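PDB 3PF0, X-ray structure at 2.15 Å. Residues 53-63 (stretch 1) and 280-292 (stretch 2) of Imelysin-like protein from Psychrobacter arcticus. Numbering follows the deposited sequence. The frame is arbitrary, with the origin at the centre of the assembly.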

# COMPACT_ATOMS: atom_id res chain seq x y z
N THR A 53 25.03 2.56 -1.68
CA THR A 53 24.79 1.18 -2.12
C THR A 53 23.43 0.68 -1.60
O THR A 53 22.67 0.08 -2.37
CB THR A 53 25.97 0.28 -1.68
OG1 THR A 53 27.18 0.74 -2.29
CG2 THR A 53 25.77 -1.20 -2.02
N TYR A 54 23.11 0.93 -0.31
CA TYR A 54 21.84 0.50 0.29
C TYR A 54 20.66 1.20 -0.38
O TYR A 54 19.72 0.51 -0.79
CB TYR A 54 21.82 0.71 1.82
CG TYR A 54 20.48 0.41 2.46
CD1 TYR A 54 20.03 -0.90 2.60
CD2 TYR A 54 19.66 1.43 2.92
CE1 TYR A 54 18.79 -1.19 3.17
CE2 TYR A 54 18.41 1.16 3.48
CZ TYR A 54 17.99 -0.15 3.61
OH TYR A 54 16.76 -0.41 4.17
N LEU A 55 20.72 2.54 -0.53
CA LEU A 55 19.67 3.36 -1.16
C LEU A 55 19.47 2.98 -2.64
O LEU A 55 18.33 2.98 -3.11
CB LEU A 55 19.99 4.87 -1.03
CG LEU A 55 19.93 5.48 0.38
CD1 LEU A 55 20.64 6.81 0.42
CD2 LEU A 55 18.48 5.64 0.88
N THR A 56 20.55 2.61 -3.35
CA THR A 56 20.49 2.14 -4.75
C THR A 56 19.77 0.79 -4.79
O THR A 56 18.95 0.55 -5.69
CB THR A 56 21.90 2.09 -5.36
OG1 THR A 56 22.48 3.40 -5.28
CG2 THR A 56 21.91 1.63 -6.80
N HIS A 57 20.05 -0.08 -3.80
CA HIS A 57 19.44 -1.41 -3.68
C HIS A 57 17.93 -1.27 -3.34
O HIS A 57 17.11 -2.03 -3.86
CB HIS A 57 20.21 -2.24 -2.63
CG HIS A 57 19.38 -3.21 -1.86
ND1 HIS A 57 19.08 -4.46 -2.37
CD2 HIS A 57 18.81 -3.09 -0.64
CE1 HIS A 57 18.33 -5.05 -1.45
NE2 HIS A 57 18.15 -4.26 -0.40
N VAL A 58 17.56 -0.28 -2.51
CA VAL A 58 16.17 -0.02 -2.11
C VAL A 58 15.35 0.42 -3.34
O VAL A 58 14.23 -0.07 -3.54
CB VAL A 58 16.13 1.01 -0.94
CG1 VAL A 58 14.79 1.74 -0.86
CG2 VAL A 58 16.48 0.34 0.38
N ALA A 59 15.93 1.29 -4.17
CA ALA A 59 15.28 1.78 -5.39
C ALA A 59 15.10 0.64 -6.41
O ALA A 59 13.97 0.40 -6.85
CB ALA A 59 16.10 2.92 -6.00
N ASN A 60 16.17 -0.09 -6.70
CA ASN A 60 16.18 -1.15 -7.71
C ASN A 60 15.48 -2.44 -7.29
O ASN A 60 14.88 -3.08 -8.15
CB ASN A 60 17.63 -1.47 -8.12
CG ASN A 60 18.28 -0.38 -8.93
OD1 ASN A 60 17.62 0.38 -9.65
ND2 ASN A 60 19.60 -0.29 -8.86
N ASP A 61 15.62 -2.88 -6.02
CA ASP A 61 15.07 -4.16 -5.59
C ASP A 61 13.73 -4.07 -4.83
O ASP A 61 13.10 -5.11 -4.62
CB ASP A 61 16.10 -4.93 -4.75
CG ASP A 61 17.41 -5.21 -5.49
OD1 ASP A 61 17.38 -5.30 -6.75
OD2 ASP A 61 18.45 -5.36 -4.82
N MSE A 62 13.29 -2.86 -4.43
CA MSE A 62 12.04 -2.79 -3.68
C MSE A 62 11.04 -1.76 -4.22
O MSE A 62 9.90 -2.13 -4.48
CB MSE A 62 12.31 -2.52 -2.20
CG MSE A 62 12.83 -3.75 -1.47
SE MSE A 62 13.07 -3.48 0.41
CE MSE A 62 14.34 -4.92 0.79
N VAL A 63 11.45 -0.49 -4.37
CA VAL A 63 10.57 0.60 -4.79
C VAL A 63 10.07 0.39 -6.24
O VAL A 63 8.85 0.25 -6.44
CB VAL A 63 11.23 1.99 -4.59
CG1 VAL A 63 10.33 3.11 -5.11
CG2 VAL A 63 11.60 2.23 -3.13
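Stretch 2, residues 280-292: NKAMTDPVLTAIL

Helices far apart in sequence often pack by laying one large aromatic side chain along a partner helix and leaving polar groups to settle the margin. The contact between residues 53-63 and 280-292 of this imelysin-like protein, in which no two touching residues are fewer than 219 positions apart, is a compact example. At its apolar centre is Tyr-54, buried, with its CA-to-CB bond directed toward the second stretch and chi1 in the t well. Helix 286-292 packs against it. Val-287 CG1 lies 3.7 Å from Tyr-54 CD1, at the edge of the ring and near its plane; Leu-288 CB approaches Tyr-54 CE1 to 3.8 Å, and Ile-291 CD1 reaches Tyr-54 CB at 3.9 Å. Val-287, Leu-288 and Ile-291 can share one partner because the helical repeat brings positions one and four apart onto neighbouring parts of the same surface.

Stretch 1 is helical throughout, part of a longer helix, and contains a wider pi-type turn at 59-63. Stretch 2 is broken: the end of one helix, 280-283, is followed by Thr-284 and Asp-285, after which helix 286-292 sets off. This last helix runs nearly antiparallel to stretch 1, with an angle of 157° between their N-to-C directions (signed crossing angle -157°) and a closest axial approach of 10.6 Å. The backbones come much nearer locally, the CA atoms of Tyr-54 and Val-287 being 6.7 Å apart.

The second apolar contact lies further along stretch 1, where selenomethionine Met-62 meets the earlier helix. Its extended side chain, with chi2 and chi3 both t, places Met-62 SE 4.2 Å from Ala-282 CB and Met-62 CE 3.6 Å from the carbonyl Lys-281 O. Met-62 CE also lies 3.7 Å from Asp-285 OD2, so the methyl end borders the polar part of the contact.

That polar part is organised by Asp-285, whose CA-to-CB bond points toward stretch 1 and whose carboxylate meets His-57. His-57 NE2 donates a hydrogen bond of 2.8 Å to Asp-285 OD2, while at its other nitrogen His-57 ND1 donates to Asp-61 OD2 at 2.7 Å. The imidazole thus links an acidic side chain of its own helix to one across the contact. Val-287 CG2 covers one face of this ring, 4.0 Å from the ring centroid in a CH-pi contact, whereas Asp-285 OD2 approaches the ring edge. Asp-285 also caps the helix that follows it: Asp-285 OD1 accepts a weak bond from Val-287 N at 3.4 Å.

A water completes the network. It accepts from Tyr-54 OH at 2.6 Å and donates to Ala-282 O at 2.9 Å and to Asp-285 OD2 at 2.7 Å, joining the central tyrosine to both the earlier helix and the capping residue. At the exposed margin, Lys-281 NZ comes within 3.4 Å of Asp-61 O, but the angle is too poor for a hydrogen bond.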

# COMPACT_ATOMS: atom_id res chain seq x y z
N ASN A 280 8.36 -6.60 6.55
CA ASN A 280 9.23 -7.70 6.96
C ASN A 280 10.39 -7.89 5.96
O ASN A 280 11.52 -8.15 6.38
CB ASN A 280 8.45 -9.01 7.10
CG ASN A 280 9.29 -10.12 7.67
OD1 ASN A 280 9.68 -10.09 8.84
ND2 ASN A 280 9.61 -11.12 6.85
N LYS A 281 10.11 -7.75 4.65
CA LYS A 281 11.11 -7.86 3.58
C LYS A 281 12.17 -6.77 3.73
O LYS A 281 13.35 -7.03 3.51
CB LYS A 281 10.42 -7.76 2.20
CG LYS A 281 11.13 -8.54 1.10
CD LYS A 281 11.09 -7.80 -0.23
CE LYS A 281 12.02 -8.42 -1.24
NZ LYS A 281 12.28 -7.50 -2.38
N ALA A 282 11.75 -5.55 4.14
CA ALA A 282 12.63 -4.41 4.35
C ALA A 282 13.45 -4.55 5.64
O ALA A 282 14.65 -4.26 5.63
CB ALA A 282 11.81 -3.12 4.39
N MSE A 283 12.81 -5.02 6.75
CA MSE A 283 13.44 -5.17 8.07
C MSE A 283 14.38 -6.38 8.17
O MSE A 283 15.34 -6.30 8.94
CB MSE A 283 12.38 -5.29 9.19
CG MSE A 283 11.55 -4.02 9.41
SE MSE A 283 12.60 -2.38 9.42
CE MSE A 283 11.16 -1.10 9.26
N THR A 284 14.11 -7.48 7.44
CA THR A 284 14.94 -8.70 7.48
C THR A 284 15.89 -8.77 6.26
O THR A 284 16.54 -9.80 6.04
CB THR A 284 14.07 -9.98 7.58
OG1 THR A 284 13.33 -10.17 6.38
CG2 THR A 284 13.15 -9.98 8.81
N ASP A 285 15.98 -7.66 5.50
CA ASP A 285 16.84 -7.51 4.34
C ASP A 285 18.31 -7.68 4.77
O ASP A 285 18.75 -6.97 5.67
CB ASP A 285 16.59 -6.13 3.68
CG ASP A 285 17.53 -5.69 2.57
OD1 ASP A 285 18.13 -6.57 1.90
OD2 ASP A 285 17.63 -4.47 2.34
N PRO A 286 19.04 -8.66 4.17
CA PRO A 286 20.45 -8.89 4.57
C PRO A 286 21.36 -7.66 4.47
O PRO A 286 22.27 -7.53 5.28
CB PRO A 286 20.93 -9.97 3.58
CG PRO A 286 19.71 -10.64 3.11
CD PRO A 286 18.62 -9.61 3.12
N VAL A 287 21.11 -6.77 3.48
CA VAL A 287 21.89 -5.55 3.26
C VAL A 287 21.73 -4.62 4.48
O VAL A 287 22.71 -4.04 4.94
CB VAL A 287 21.51 -4.85 1.92
CG1 VAL A 287 22.36 -3.61 1.66
CG2 VAL A 287 21.63 -5.83 0.75
N LEU A 288 20.50 -4.52 5.03
CA LEU A 288 20.23 -3.68 6.19
C LEU A 288 20.71 -4.33 7.49
O LEU A 288 21.24 -3.61 8.34
CB LEU A 288 18.73 -3.34 6.30
CG LEU A 288 18.30 -2.49 7.50
CD1 LEU A 288 19.02 -1.14 7.52
CD2 LEU A 288 16.78 -2.35 7.56
N THR A 289 20.52 -5.66 7.66
CA THR A 289 20.93 -6.39 8.87
C THR A 289 22.46 -6.34 9.04
O THR A 289 22.94 -6.35 10.18
CB THR A 289 20.40 -7.83 8.90
OG1 THR A 289 20.91 -8.56 7.78
CG2 THR A 289 18.87 -7.91 8.95
N ALA A 290 23.22 -6.23 7.92
CA ALA A 290 24.68 -6.10 7.92
C ALA A 290 25.10 -4.71 8.41
O ALA A 290 26.12 -4.59 9.09
CB ALA A 290 25.24 -6.37 6.52
N ILE A 291 24.31 -3.67 8.07
CA ILE A 291 24.53 -2.28 8.50
C ILE A 291 24.29 -2.19 10.02
O ILE A 291 25.08 -1.56 10.73
CB ILE A 291 23.63 -1.31 7.67
CG1 ILE A 291 24.14 -1.19 6.22
CG2 ILE A 291 23.52 0.08 8.33
CD1 ILE A 291 23.12 -0.65 5.18
N LEU A 292 23.23 -2.86 10.52
CA LEU A 292 22.86 -2.87 11.94
C LEU A 292 23.78 -3.78 12.76
O LEU A 292 24.03 -3.48 13.93
CB LEU A 292 21.40 -3.32 12.13
CG LEU A 292 20.31 -2.48 11.47
CD1 LEU A 292 19.02 -3.27 11.37
CD2 LEU A 292 20.07 -1.17 12.20
O HOH W 1 15.84 -2.77 3.49